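Local coordinates for formiminoglutamase (Trypanosoma cruzi, PDB 4MYK), which hydrolyses N-formimino-L-glutamate to glutamate and formamide as an arginase-like enzyme that carries a pair of manganese ions, at residues Q25-A30 against K82-G87; A30-I35 against H301-F306; S243-V248 against S280-L285. The protein carries 1 engineered substitution. All coordinates share one frame; numbering follows the deposited sequence.

Interaction 1 of 3, residues Q25-A30 against K82-G87; sequences QREEDA and KLYDAG
The phenol ring of Y84 lies with one face against the backbone and aliphatic part of E27, whose CA stands 3.7 Å above the ring plane, over its centre. E27 CB makes a CH-pi contact 3.9 Å from the Y84 ring centroid, 25° off the normal, and E27 CG follows at 3.7 Å from Y84 CD1. Q25 O, R26 C and A30 CB approach the same ring obliquely, Q25 O coming 3.5 Å from Y84 CE2. The side chains of E27 and Y84 cross at about a right angle, yet the carboxylate and ring planes are only 20° apart. E27 CG is anti to the backbone N (chi1 -173°), and the chain runs on extended, carrying the carboxylate past the tyrosine until E27 OE1 comes 4.0 Å from A86 CB. There the acid is met by bases: K104 of helix 94-110 forms a salt bridge with OE1 and R111 one with OE2. Glutamate thus suits its place twice, offering methylenes to the ring and a carboxylate to K104 and R111.

At the other end the small side chain of A30 lets the backbones come close, A30 CB packing tightly on Y84 CB at 3.3 Å. The peptide that faces the ring is kept compact by a 3-10 turn, closed by D29 N to R26 O and A30 N to E27 O. This is the edge of the arginase/deacetylase alpha/beta fold, where the loop leading into strand 32-37 folds over strand 83-88, outermost in the chain's parallel sheet.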
ATOM      1  N   GLN A  25     -38.499   0.558  11.201  1.00 40.03           N
ATOM      2  CA  GLN A  25     -38.941  -0.431  12.180  1.00 40.29           C
ATOM      3  C   GLN A  25     -39.243  -1.767  11.515  1.00 37.22           C
ATOM      4  O   GLN A  25     -38.892  -2.821  12.044  1.00 36.49           O
ATOM      5  CB  GLN A  25     -40.171   0.068  12.948  1.00 44.15           C
ATOM      6  CG  GLN A  25     -39.905   1.255  13.879  1.00 52.81           C
ATOM      7  CD  GLN A  25     -39.487   0.840  15.292  1.00 57.51           C
ATOM      8  OE1 GLN A  25     -39.691   1.590  16.250  1.00 59.64           O
ATOM      9  NE2 GLN A  25     -38.909  -0.355  15.426  1.00 49.64           N
ATOM     10  N   ARG A  26     -39.901  -1.706  10.355  1.00 36.27           N
ATOM     11  CA  ARG A  26     -40.224  -2.892   9.559  1.00 39.00           C
ATOM     12  C   ARG A  26     -39.387  -2.933   8.286  1.00 35.85           C
ATOM     13  O   ARG A  26     -39.322  -1.956   7.538  1.00 33.65           O
ATOM     14  CB  ARG A  26     -41.714  -2.932   9.184  1.00 37.41           C
ATOM     15  CG  ARG A  26     -42.458  -4.180   9.686  1.00 41.19           C
ATOM     16  CD  ARG A  26     -43.537  -4.696   8.703  1.00 43.98           C
ATOM     17  NE  ARG A  26     -44.794  -3.935   8.715  1.00 46.30           N
ATOM     18  CZ  ARG A  26     -45.841  -4.192   9.502  1.00 44.91           C
ATOM     19  NH1 ARG A  26     -45.810  -5.195  10.373  1.00 41.69           N
ATOM     20  NH2 ARG A  26     -46.933  -3.439   9.416  1.00 38.84           N
ATOM     21  N   GLU A  27     -38.757  -4.077   8.053  1.00 33.10           N
ATOM     22  CA  GLU A  27     -37.961  -4.305   6.857  1.00 29.62           C
ATOM     23  C   GLU A  27     -38.613  -3.734   5.602  1.00 31.65           C
ATOM     24  O   GLU A  27     -37.923  -3.225   4.712  1.00 27.56           O
ATOM     25  CB  GLU A  27     -37.725  -5.803   6.671  1.00 27.09           C
ATOM     26  CG  GLU A  27     -36.757  -6.125   5.553  1.00 24.52           C
ATOM     27  CD  GLU A  27     -36.664  -7.613   5.270  1.00 25.10           C
ATOM     28  OE1 GLU A  27     -36.828  -8.408   6.223  1.00 25.99           O
ATOM     29  OE2 GLU A  27     -36.419  -7.980   4.097  1.00 23.99           O
ATOM     30  N   GLU A  28     -39.943  -3.830   5.541  1.00 35.15           N
ATOM     31  CA  GLU A  28     -40.709  -3.439   4.355  1.00 35.42           C
ATOM     32  C   GLU A  28     -40.547  -1.951   4.069  1.00 33.14           C
ATOM     33  O   GLU A  28     -40.842  -1.476   2.967  1.00 30.49           O
ATOM     34  CB  GLU A  28     -42.196  -3.765   4.543  1.00 32.08           C
ATOM     35  CG  GLU A  28     -42.456  -5.051   5.305  1.00 36.68           C
ATOM     36  CD  GLU A  28     -42.225  -6.293   4.460  1.00 49.26           C
ATOM     37  OE1 GLU A  28     -42.782  -6.364   3.338  1.00 46.88           O
ATOM     38  OE2 GLU A  28     -41.496  -7.202   4.926  1.00 47.10           O
ATOM     39  N   ASP A  29     -40.072  -1.225   5.077  1.00 29.53           N
ATOM     40  CA  ASP A  29     -39.974   0.226   5.013  1.00 30.93           C
ATOM     41  C   ASP A  29     -38.552   0.713   4.705  1.00 30.60           C
ATOM     42  O   ASP A  29     -38.335   1.882   4.397  1.00 27.87           O
ATOM     43  CB  ASP A  29     -40.509   0.830   6.316  1.00 33.71           C
ATOM     44  CG  ASP A  29     -42.017   0.610   6.479  1.00 34.16           C
ATOM     45  OD1 ASP A  29     -42.771   0.898   5.520  1.00 32.41           O
ATOM     46  OD2 ASP A  29     -42.445   0.143   7.553  1.00 36.70           O
ATOM     47  N   ALA A  30     -37.592  -0.201   4.779  1.00 30.85           N
ATOM     48  CA  ALA A  30     -36.205   0.107   4.450  1.00 27.47           C
ATOM     49  C   ALA A  30     -35.967   0.157   2.940  1.00 25.62           C
ATOM     50  O   ALA A  30     -36.436  -0.710   2.194  1.00 29.37           O
ATOM     51  CB  ALA A  30     -35.275  -0.906   5.093  1.00 23.62           C
ATOM     52  N   LYS A  82     -33.430   4.837   4.670  1.00 27.21           N
ATOM     53  CA  LYS A  82     -33.617   3.922   5.791  1.00 29.21           C
ATOM     54  C   LYS A  82     -32.979   2.591   5.468  1.00 24.25           C
ATOM     55  O   LYS A  82     -33.220   2.020   4.407  1.00 22.09           O
ATOM     56  CB  LYS A  82     -35.102   3.734   6.143  1.00 29.92           C
ATOM     57  CG  LYS A  82     -35.709   4.907   6.904  1.00 26.86           C
ATOM     58  CD  LYS A  82     -37.204   4.758   7.027  1.00 27.19           C
ATOM     59  CE  LYS A  82     -37.806   4.311   5.709  1.00 33.73           C
ATOM     60  NZ  LYS A  82     -37.284   5.075   4.524  1.00 35.49           N
ATOM     61  N   LEU A  83     -32.146   2.122   6.393  1.00 23.71           N
ATOM     62  CA  LEU A  83     -31.495   0.830   6.283  1.00 21.64           C
ATOM     63  C   LEU A  83     -32.146  -0.148   7.243  1.00 23.64           C
ATOM     64  O   LEU A  83     -32.666   0.242   8.287  1.00 25.02           O
ATOM     65  CB  LEU A  83     -30.013   0.948   6.631  1.00 24.82           C
ATOM     66  CG  LEU A  83     -29.011   1.295   5.536  1.00 24.99           C
ATOM     67  CD1 LEU A  83     -29.627   2.220   4.498  1.00 22.37           C
ATOM     68  CD2 LEU A  83     -27.768   1.910   6.163  1.00 22.84           C
ATOM     69  N   TYR A  84     -32.101  -1.426   6.890  1.00 26.76           N
ATOM     70  CA  TYR A  84     -32.574  -2.478   7.784  1.00 23.54           C
ATOM     71  C   TYR A  84     -31.647  -3.660   7.675  1.00 19.93           C
ATOM     72  O   TYR A  84     -31.214  -4.023   6.583  1.00 20.94           O
ATOM     73  CB  TYR A  84     -34.001  -2.904   7.445  1.00 19.30           C
ATOM     74  CG  TYR A  84     -34.641  -3.770   8.497  1.00 26.00           C
ATOM     75  CD1 TYR A  84     -34.588  -5.161   8.411  1.00 25.65           C
ATOM     76  CD2 TYR A  84     -35.305  -3.205   9.583  1.00 29.25           C
ATOM     77  CE1 TYR A  84     -35.186  -5.967   9.378  1.00 24.21           C
ATOM     78  CE2 TYR A  84     -35.904  -4.002  10.551  1.00 29.25           C
ATOM     79  CZ  TYR A  84     -35.840  -5.380  10.441  1.00 28.43           C
ATOM     80  OH  TYR A  84     -36.428  -6.173  11.399  1.00 33.22           O
ATOM     81  N   ASP A  85     -31.342  -4.247   8.821  1.00 23.16           N
ATOM     82  CA  ASP A  85     -30.432  -5.373   8.899  1.00 18.81           C
ATOM     83  C   ASP A  85     -31.281  -6.606   9.157  1.00 17.68           C
ATOM     84  O   ASP A  85     -31.742  -6.831  10.277  1.00 21.61           O
ATOM     85  CB  ASP A  85     -29.444  -5.117  10.035  1.00 18.35           C
ATOM     86  CG  ASP A  85     -28.361  -6.156  10.124  1.00 23.89           C
ATOM     87  OD1 ASP A  85     -28.438  -7.180   9.417  1.00 24.14           O
ATOM     88  OD2 ASP A  85     -27.431  -5.954  10.930  1.00 27.45           O
ATOM     89  N   ALA A  86     -31.514  -7.392   8.112  1.00 17.06           N
ATOM     90  CA  ALA A  86     -32.364  -8.577   8.221  1.00 18.32           C
ATOM     91  C   ALA A  86     -31.687  -9.782   8.891  1.00 19.96           C
ATOM     92  O   ALA A  86     -32.313 -10.835   9.072  1.00 19.42           O
ATOM     93  CB  ALA A  86     -32.902  -8.963   6.859  1.00 18.64           C
ATOM     94  N   GLY A  87     -30.410  -9.629   9.238  1.00 19.13           N
ATOM     95  CA  GLY A  87     -29.667 -10.671   9.922  1.00 19.26           C
ATOM     96  C   GLY A  87     -28.974 -11.664   9.009  1.00 15.78           C
ATOM     97  O   GLY A  87     -28.771 -11.395   7.829  1.00 17.65           O
TER

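Interaction 2 of 3, residues A30-I35 against H301-F306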
ATOM      1  N   ALA A  30     -37.592  -0.201   4.779  1.00 30.85           N
ATOM      2  CA  ALA A  30     -36.205   0.107   4.450  1.00 27.47           C
ATOM      3  C   ALA A  30     -35.967   0.157   2.940  1.00 25.62           C
ATOM      4  O   ALA A  30     -36.436  -0.710   2.194  1.00 29.37           O
ATOM      5  CB  ALA A  30     -35.275  -0.906   5.093  1.00 23.62           C
ATOM      6  N   ASP A  31     -35.233   1.177   2.500  1.00 26.55           N
ATOM      7  CA  ASP A  31     -34.815   1.295   1.106  1.00 23.92           C
ATOM      8  C   ASP A  31     -33.779   0.222   0.794  1.00 21.75           C
ATOM      9  O   ASP A  31     -33.763  -0.358  -0.295  1.00 18.96           O
ATOM     10  CB  ASP A  31     -34.217   2.676   0.850  1.00 21.87           C
ATOM     11  CG  ASP A  31     -35.186   3.801   1.168  1.00 25.28           C
ATOM     12  OD1 ASP A  31     -36.183   3.940   0.434  1.00 29.21           O
ATOM     13  OD2 ASP A  31     -34.942   4.558   2.136  1.00 28.57           O
ATOM     14  N   ILE A  32     -32.919  -0.043   1.770  1.00 20.60           N
ATOM     15  CA  ILE A  32     -31.835  -0.989   1.586  1.00 22.35           C
ATOM     16  C   ILE A  32     -31.899  -2.025   2.686  1.00 22.53           C
ATOM     17  O   ILE A  32     -32.058  -1.681   3.867  1.00 21.45           O
ATOM     18  CB  ILE A  32     -30.453  -0.280   1.625  1.00 21.83           C
ATOM     19  CG1 ILE A  32     -30.321   0.710   0.458  1.00 17.78           C
ATOM     20  CG2 ILE A  32     -29.302  -1.308   1.634  1.00 16.98           C
ATOM     21  CD1 ILE A  32     -29.269   1.783   0.674  1.00 18.94           C
ATOM     22  N   VAL A  33     -31.776  -3.291   2.299  1.00 21.37           N
ATOM     23  CA  VAL A  33     -31.775  -4.378   3.273  1.00 20.26           C
ATOM     24  C   VAL A  33     -30.477  -5.208   3.261  1.00 18.11           C
ATOM     25  O   VAL A  33     -30.069  -5.730   2.224  1.00 19.06           O
ATOM     26  CB  VAL A  33     -33.053  -5.248   3.144  1.00 23.00           C
ATOM     27  CG1 VAL A  33     -32.973  -6.488   4.031  1.00 19.36           C
ATOM     28  CG2 VAL A  33     -34.282  -4.405   3.503  1.00 21.79           C
ATOM     29  N   ILE A  34     -29.837  -5.285   4.431  1.00 18.33           N
ATOM     30  CA  ILE A  34     -28.597  -6.033   4.641  1.00 19.92           C
ATOM     31  C   ILE A  34     -28.867  -7.476   5.090  1.00 18.62           C
ATOM     32  O   ILE A  34     -29.581  -7.721   6.062  1.00 18.08           O
ATOM     33  CB  ILE A  34     -27.698  -5.358   5.709  1.00 18.62           C
ATOM     34  CG1 ILE A  34     -27.333  -3.932   5.301  1.00 17.75           C
ATOM     35  CG2 ILE A  34     -26.446  -6.176   5.953  1.00 16.01           C
ATOM     36  CD1 ILE A  34     -26.785  -3.108   6.444  1.00 18.97           C
ATOM     37  N   ILE A  35     -28.277  -8.423   4.369  1.00 18.18           N
ATOM     38  CA  ILE A  35     -28.457  -9.843   4.640  1.00 18.58           C
ATOM     39  C   ILE A  35     -27.085 -10.472   4.815  1.00 16.73           C
ATOM     40  O   ILE A  35     -26.212 -10.294   3.977  1.00 16.69           O
ATOM     41  CB  ILE A  35     -29.205 -10.551   3.464  1.00 17.88           C
ATOM     42  CG1 ILE A  35     -30.608  -9.955   3.279  1.00 19.08           C
ATOM     43  CG2 ILE A  35     -29.281 -12.059   3.690  1.00 20.35           C
ATOM     44  CD1 ILE A  35     -31.171 -10.086   1.862  1.00 16.84           C
ATOM     45  N   HIS A 301     -20.069   4.101   0.714  1.00 15.43           N
ATOM     46  CA  HIS A 301     -20.017   4.863  -0.526  1.00 13.25           C
ATOM     47  C   HIS A 301     -21.171   4.456  -1.422  1.00 16.49           C
ATOM     48  O   HIS A 301     -21.788   5.302  -2.073  1.00 16.30           O
ATOM     49  CB  HIS A 301     -18.673   4.660  -1.239  1.00 16.31           C
ATOM     50  CG  HIS A 301     -17.572   5.528  -0.706  1.00 17.36           C
ATOM     51  ND1 HIS A 301     -16.832   5.195   0.409  1.00 15.88           N
ATOM     52  CD2 HIS A 301     -17.099   6.728  -1.125  1.00 16.94           C
ATOM     53  CE1 HIS A 301     -15.949   6.149   0.652  1.00 18.37           C
ATOM     54  NE2 HIS A 301     -16.092   7.092  -0.263  1.00 18.02           N
ATOM     55  N   PHE A 302     -21.468   3.159  -1.456  1.00 14.67           N
ATOM     56  CA  PHE A 302     -22.624   2.708  -2.206  1.00 14.81           C
ATOM     57  C   PHE A 302     -23.865   3.445  -1.709  1.00 16.90           C
ATOM     58  O   PHE A 302     -24.636   3.980  -2.504  1.00 17.40           O
ATOM     59  CB  PHE A 302     -22.870   1.198  -2.093  1.00 16.77           C
ATOM     60  CG  PHE A 302     -24.232   0.811  -2.585  1.00 17.72           C
ATOM     61  CD1 PHE A 302     -24.458   0.608  -3.939  1.00 20.31           C
ATOM     62  CD2 PHE A 302     -25.308   0.756  -1.713  1.00 17.31           C
ATOM     63  CE1 PHE A 302     -25.725   0.317  -4.412  1.00 18.80           C
ATOM     64  CE2 PHE A 302     -26.570   0.461  -2.173  1.00 17.17           C
ATOM     65  CZ  PHE A 302     -26.779   0.241  -3.525  1.00 18.32           C
ATOM     66  N   VAL A 303     -24.053   3.442  -0.391  1.00 14.70           N
ATOM     67  CA  VAL A 303     -25.195   4.077   0.249  1.00 15.27           C
ATOM     68  C   VAL A 303     -25.321   5.562  -0.120  1.00 17.87           C
ATOM     69  O   VAL A 303     -26.420   6.043  -0.405  1.00 19.87           O
ATOM     70  CB  VAL A 303     -25.121   3.927   1.772  1.00 17.71           C
ATOM     71  CG1 VAL A 303     -26.105   4.874   2.457  1.00 19.60           C
ATOM     72  CG2 VAL A 303     -25.377   2.477   2.172  1.00 17.58           C
ATOM     73  N   LEU A 304     -24.199   6.279  -0.117  1.00 16.74           N
ATOM     74  CA  LEU A 304     -24.171   7.668  -0.558  1.00 17.40           C
ATOM     75  C   LEU A 304     -24.606   7.816  -2.015  1.00 17.37           C
ATOM     76  O   LEU A 304     -25.354   8.729  -2.355  1.00 18.78           O
ATOM     77  CB  LEU A 304     -22.770   8.246  -0.402  1.00 17.45           C
ATOM     78  CG  LEU A 304     -22.317   8.614   1.006  1.00 16.85           C
ATOM     79  CD1 LEU A 304     -20.943   9.237   0.943  1.00 19.22           C
ATOM     80  CD2 LEU A 304     -23.298   9.572   1.641  1.00 18.94           C
ATOM     81  N   GLY A 305     -24.114   6.931  -2.878  1.00 16.91           N
ATOM     82  CA  GLY A 305     -24.467   6.965  -4.281  1.00 17.84           C
ATOM     83  C   GLY A 305     -25.954   6.740  -4.447  1.00 20.40           C
ATOM     84  O   GLY A 305     -26.617   7.392  -5.258  1.00 18.99           O
ATOM     85  N   PHE A 306     -26.473   5.806  -3.659  1.00 16.57           N
ATOM     86  CA  PHE A 306     -27.889   5.460  -3.688  1.00 19.73           C
ATOM     87  C   PHE A 306     -28.748   6.663  -3.310  1.00 20.05           C
ATOM     88  O   PHE A 306     -29.776   6.937  -3.937  1.00 20.87           O
ATOM     89  CB  PHE A 306     -28.152   4.309  -2.728  1.00 16.77           C
ATOM     90  CG  PHE A 306     -29.447   3.605  -2.968  1.00 17.06           C
ATOM     91  CD1 PHE A 306     -29.538   2.591  -3.918  1.00 18.69           C
ATOM     92  CD2 PHE A 306     -30.578   3.945  -2.243  1.00 17.28           C
ATOM     93  CE1 PHE A 306     -30.732   1.930  -4.140  1.00 17.68           C
ATOM     94  CE2 PHE A 306     -31.772   3.293  -2.459  1.00 18.24           C
ATOM     95  CZ  PHE A 306     -31.848   2.278  -3.409  1.00 17.52           C
TER
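I32 has CG1 anti to its carbonyl carbon (chi1 -64°), and F306 has CG anti to its backbone N (chi1 -162°); these rotamers turn the isoleucine branch and the phenyl ring toward each other. The contact is helix-on-sheet packing in the alpha/beta fold of the arginase family: strand 32-35 and the last turns of helix 290-306 run nearly antiparallel, at 160°, with their axes 11.8 Å apart. Across that gap reach long side chains. I32 and F306 slide past one another in opposite directions, so that I32 CG1 lies 4.1 Å above the F306 ring plane, offset toward the rim. I32 CD1 sits over the same face in a CH-pi contact, 4.3 Å from the F306 centroid. A beta-branched isoleucine suits a strand, and its CG1-CD1 arm is long enough to reach the helix, where I32 CD1 also comes 4.2 Å from V303 CG2.

The rings of F302 and F306 both meet F114 of the adjoining strand 114-119, F306 edge-to-face. At the strand's beginning D31 gives only its CB to the F306 ring, while its carboxylate accepts a hydrogen bond from the backbone N of K82. The other aromatic neighbour of the isoleucine methyl is F302, approached at its edge, where I32 CD1 lies 4.1 Å from F302 CE2.

Interaction 3 of 3, residues S243-V248 against S280-L285; sequences SDMPGV and SELNPL
Beside the manganese site, the loops that follow strands 231-236 and 274-280 of the arginase-type sheet meet where V248 and G247 touch E281, L282 and N283. E281 is a second-shell residue: measured between nearest atoms, its side chain lies about 5 Å from a manganese ion and about 3 Å from the side chains of the metal ligands N122 and D236. E281 OE2 accepts from the backbone N of N122 and of C43, and OE1 bonds to S249 OG, so the acid ties the loop of the ligand N122 to those of C43 and S249. Its backbone carbonyl turns to the other loop: V248 CA makes a CA-H...O contact with E281 O at 3.2 Å, and V248 CB rests 3.4 Å from that oxygen.

G247 is the centre of an inverse gamma turn, closed by a weak bond from V248 N to P246 O. With no side chain, G247 brings its backbone up close beside that of N283. N283 CB packs 3.6 Å from V248 C, and with CG anti to the backbone N (chi1 -171°) the amide heads off to give ND2 to S249 OG and A50 O. Asparagine suits this position because one amide can bind several loops. L282 CD1 swings back to lie 3.6 Å from G247 O. That oxygen also receives the bond between the two loops: N283 N to G247 O, 2.9 Å at 160°, the donor standing 44° out of the carbonyl plane.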
ATOM      1  N   SER A 243      -2.298  -4.753  -0.037  1.00 11.39           N
ATOM      2  CA  SER A 243      -1.725  -3.635   0.707  1.00 14.53           C
ATOM      3  C   SER A 243      -2.827  -2.791   1.375  1.00 13.51           C
ATOM      4  O   SER A 243      -2.634  -2.276   2.481  1.00 16.18           O
ATOM      5  CB  SER A 243      -0.829  -2.769  -0.183  1.00 13.64           C
ATOM      6  OG  SER A 243      -1.568  -2.130  -1.202  1.00 13.67           O
ATOM      7  N   ASP A 244      -3.967  -2.658   0.689  1.00 12.48           N
ATOM      8  CA  ASP A 244      -5.171  -1.998   1.223  1.00 13.83           C
ATOM      9  C   ASP A 244      -6.152  -2.980   1.870  1.00 15.25           C
ATOM     10  O   ASP A 244      -6.851  -2.644   2.830  1.00 13.96           O
ATOM     11  CB  ASP A 244      -5.929  -1.269   0.110  1.00 13.78           C
ATOM     12  CG  ASP A 244      -5.283   0.016  -0.279  1.00 14.63           C
ATOM     13  OD1 ASP A 244      -4.561   0.585   0.559  1.00 14.92           O
ATOM     14  OD2 ASP A 244      -5.499   0.456  -1.421  1.00 18.44           O
ATOM     15  N   MET A 245      -6.217  -4.187   1.318  1.00 14.52           N
ATOM     16  CA  MET A 245      -7.251  -5.134   1.685  1.00 13.78           C
ATOM     17  C   MET A 245      -6.639  -6.509   1.948  1.00 15.65           C
ATOM     18  O   MET A 245      -6.814  -7.427   1.154  1.00 13.79           O
ATOM     19  CB  MET A 245      -8.285  -5.198   0.557  1.00 15.82           C
ATOM     20  CG  MET A 245      -9.615  -5.838   0.922  1.00 13.47           C
ATOM     21  SD  MET A 245     -10.390  -4.998   2.307  1.00 18.32           S
ATOM     22  CE  MET A 245     -12.115  -5.092   1.836  1.00 19.12           C
ATOM     23  N   PRO A 246      -5.895  -6.648   3.060  1.00 15.86           N
ATOM     24  CA  PRO A 246      -5.230  -7.929   3.359  1.00 16.78           C
ATOM     25  C   PRO A 246      -6.157  -9.026   3.921  1.00 16.54           C
ATOM     26  O   PRO A 246      -5.823 -10.210   3.828  1.00 15.82           O
ATOM     27  CB  PRO A 246      -4.156  -7.544   4.383  1.00 12.87           C
ATOM     28  CG  PRO A 246      -4.652  -6.298   5.009  1.00 16.34           C
ATOM     29  CD  PRO A 246      -5.432  -5.560   3.939  1.00 15.79           C
ATOM     30  N   GLY A 247      -7.305  -8.646   4.474  1.00 14.33           N
ATOM     31  CA  GLY A 247      -8.153  -9.596   5.180  1.00 15.00           C
ATOM     32  C   GLY A 247      -9.170 -10.295   4.300  1.00 15.96           C
ATOM     33  O   GLY A 247     -10.378 -10.051   4.415  1.00 15.96           O
ATOM     34  N   VAL A 248      -8.677 -11.159   3.413  1.00 14.60           N
ATOM     35  CA  VAL A 248      -9.517 -11.884   2.469  1.00 15.61           C
ATOM     36  C   VAL A 248      -8.924 -13.272   2.374  1.00 14.20           C
ATOM     37  O   VAL A 248      -7.823 -13.496   2.858  1.00 16.31           O
ATOM     38  CB  VAL A 248      -9.561 -11.214   1.056  1.00 14.03           C
ATOM     39  CG1 VAL A 248     -10.049  -9.773   1.146  1.00 12.93           C
ATOM     40  CG2 VAL A 248      -8.211 -11.274   0.379  1.00 15.01           C
ATOM     41  N   SER A 280     -18.088 -10.229  -1.331  1.00 14.88           N
ATOM     42  CA  SER A 280     -17.600 -11.570  -1.014  1.00 16.26           C
ATOM     43  C   SER A 280     -16.165 -11.592  -0.539  1.00 14.59           C
ATOM     44  O   SER A 280     -15.388 -10.713  -0.885  1.00 14.95           O
ATOM     45  CB  SER A 280     -17.705 -12.476  -2.247  1.00 15.96           C
ATOM     46  OG  SER A 280     -19.033 -12.892  -2.465  1.00 18.67           O
ATOM     47  N   GLU A 281     -15.839 -12.619   0.252  1.00 15.88           N
ATOM     48  CA  GLU A 281     -14.459 -13.007   0.574  1.00 14.20           C
ATOM     49  C   GLU A 281     -13.794 -12.267   1.751  1.00 15.23           C
ATOM     50  O   GLU A 281     -12.611 -12.464   2.023  1.00 16.18           O
ATOM     51  CB  GLU A 281     -13.577 -13.004  -0.689  1.00 16.31           C
ATOM     52  CG  GLU A 281     -14.004 -14.041  -1.750  1.00 16.86           C
ATOM     53  CD  GLU A 281     -13.823 -15.465  -1.259  1.00 19.60           C
ATOM     54  OE1 GLU A 281     -12.936 -15.676  -0.405  1.00 21.16           O
ATOM     55  OE2 GLU A 281     -14.558 -16.367  -1.719  1.00 19.29           O
ATOM     56  N   LEU A 282     -14.564 -11.446   2.463  1.00 14.68           N
ATOM     57  CA  LEU A 282     -14.055 -10.792   3.670  1.00 15.26           C
ATOM     58  C   LEU A 282     -13.734 -11.848   4.724  1.00 15.91           C
ATOM     59  O   LEU A 282     -14.594 -12.647   5.094  1.00 15.86           O
ATOM     60  CB  LEU A 282     -15.054  -9.766   4.231  1.00 12.83           C
ATOM     61  CG  LEU A 282     -14.530  -8.938   5.410  1.00 13.45           C
ATOM     62  CD1 LEU A 282     -13.377  -8.084   4.946  1.00 16.38           C
ATOM     63  CD2 LEU A 282     -15.614  -8.065   6.021  1.00 12.75           C
ATOM     64  N   ASN A 283     -12.494 -11.828   5.208  1.00 15.14           N
ATOM     65  CA  ASN A 283     -11.967 -12.898   6.044  1.00 14.19           C
ATOM     66  C   ASN A 283     -11.132 -12.368   7.235  1.00 16.83           C
ATOM     67  O   ASN A 283      -9.921 -12.127   7.110  1.00 15.27           O
ATOM     68  CB  ASN A 283     -11.146 -13.840   5.169  1.00 16.69           C
ATOM     69  CG  ASN A 283     -10.734 -15.081   5.888  1.00 16.37           C
ATOM     70  OD1 ASN A 283     -10.580 -15.081   7.114  1.00 17.94           O
ATOM     71  ND2 ASN A 283     -10.537 -16.157   5.136  1.00 15.27           N
ATOM     72  N   PRO A 284     -11.793 -12.171   8.394  1.00 15.03           N
ATOM     73  CA  PRO A 284     -11.190 -11.519   9.567  1.00 16.51           C
ATOM     74  C   PRO A 284     -10.140 -12.377  10.256  1.00 17.43           C
ATOM     75  O   PRO A 284      -9.379 -11.853  11.072  1.00 16.92           O
ATOM     76  CB  PRO A 284     -12.384 -11.290  10.498  1.00 15.88           C
ATOM     77  CG  PRO A 284     -13.586 -11.328   9.590  1.00 16.56           C
ATOM     78  CD  PRO A 284     -13.248 -12.347   8.550  1.00 15.42           C
ATOM     79  N   LEU A 285     -10.107 -13.670   9.936  1.00 18.81           N
ATOM     80  CA  LEU A 285      -9.044 -14.545  10.437  1.00 18.04           C
ATOM     81  C   LEU A 285      -7.741 -14.227   9.725  1.00 18.35           C
ATOM     82  O   LEU A 285      -6.667 -14.425  10.282  1.00 17.67           O
ATOM     83  CB  LEU A 285      -9.367 -16.017  10.224  1.00 18.49           C
ATOM     84  CG  LEU A 285     -10.771 -16.487  10.594  1.00 22.00           C
ATOM     85  CD1 LEU A 285     -10.786 -18.008  10.736  1.00 17.05           C
ATOM     86  CD2 LEU A 285     -11.216 -15.798  11.866  1.00 22.59           C
TER

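In the fold
Interactions 1 and 2 share A30 and lie on the same side of the chain's centre; strands 83-88 and 32-37 are neighbours in the sheet, joined by backbone bonds such as Y84 O to I34 N at 2.8 Å. Interaction 1 is partly exposed and mixes a ring contact with the E27 carboxylate, which pairs with basic residues; interaction 2 is buried and purely apolar, fixing the last helix to the sheet. Interaction 3 is also buried, yet there two irregular loops near the manganese ions are joined by one backbone hydrogen bond and a CA-H...O contact, with N283 and E281 bonding onward. Its centre lies about 27 Å from that of interaction 1 and about 21 Å from that of interaction 2.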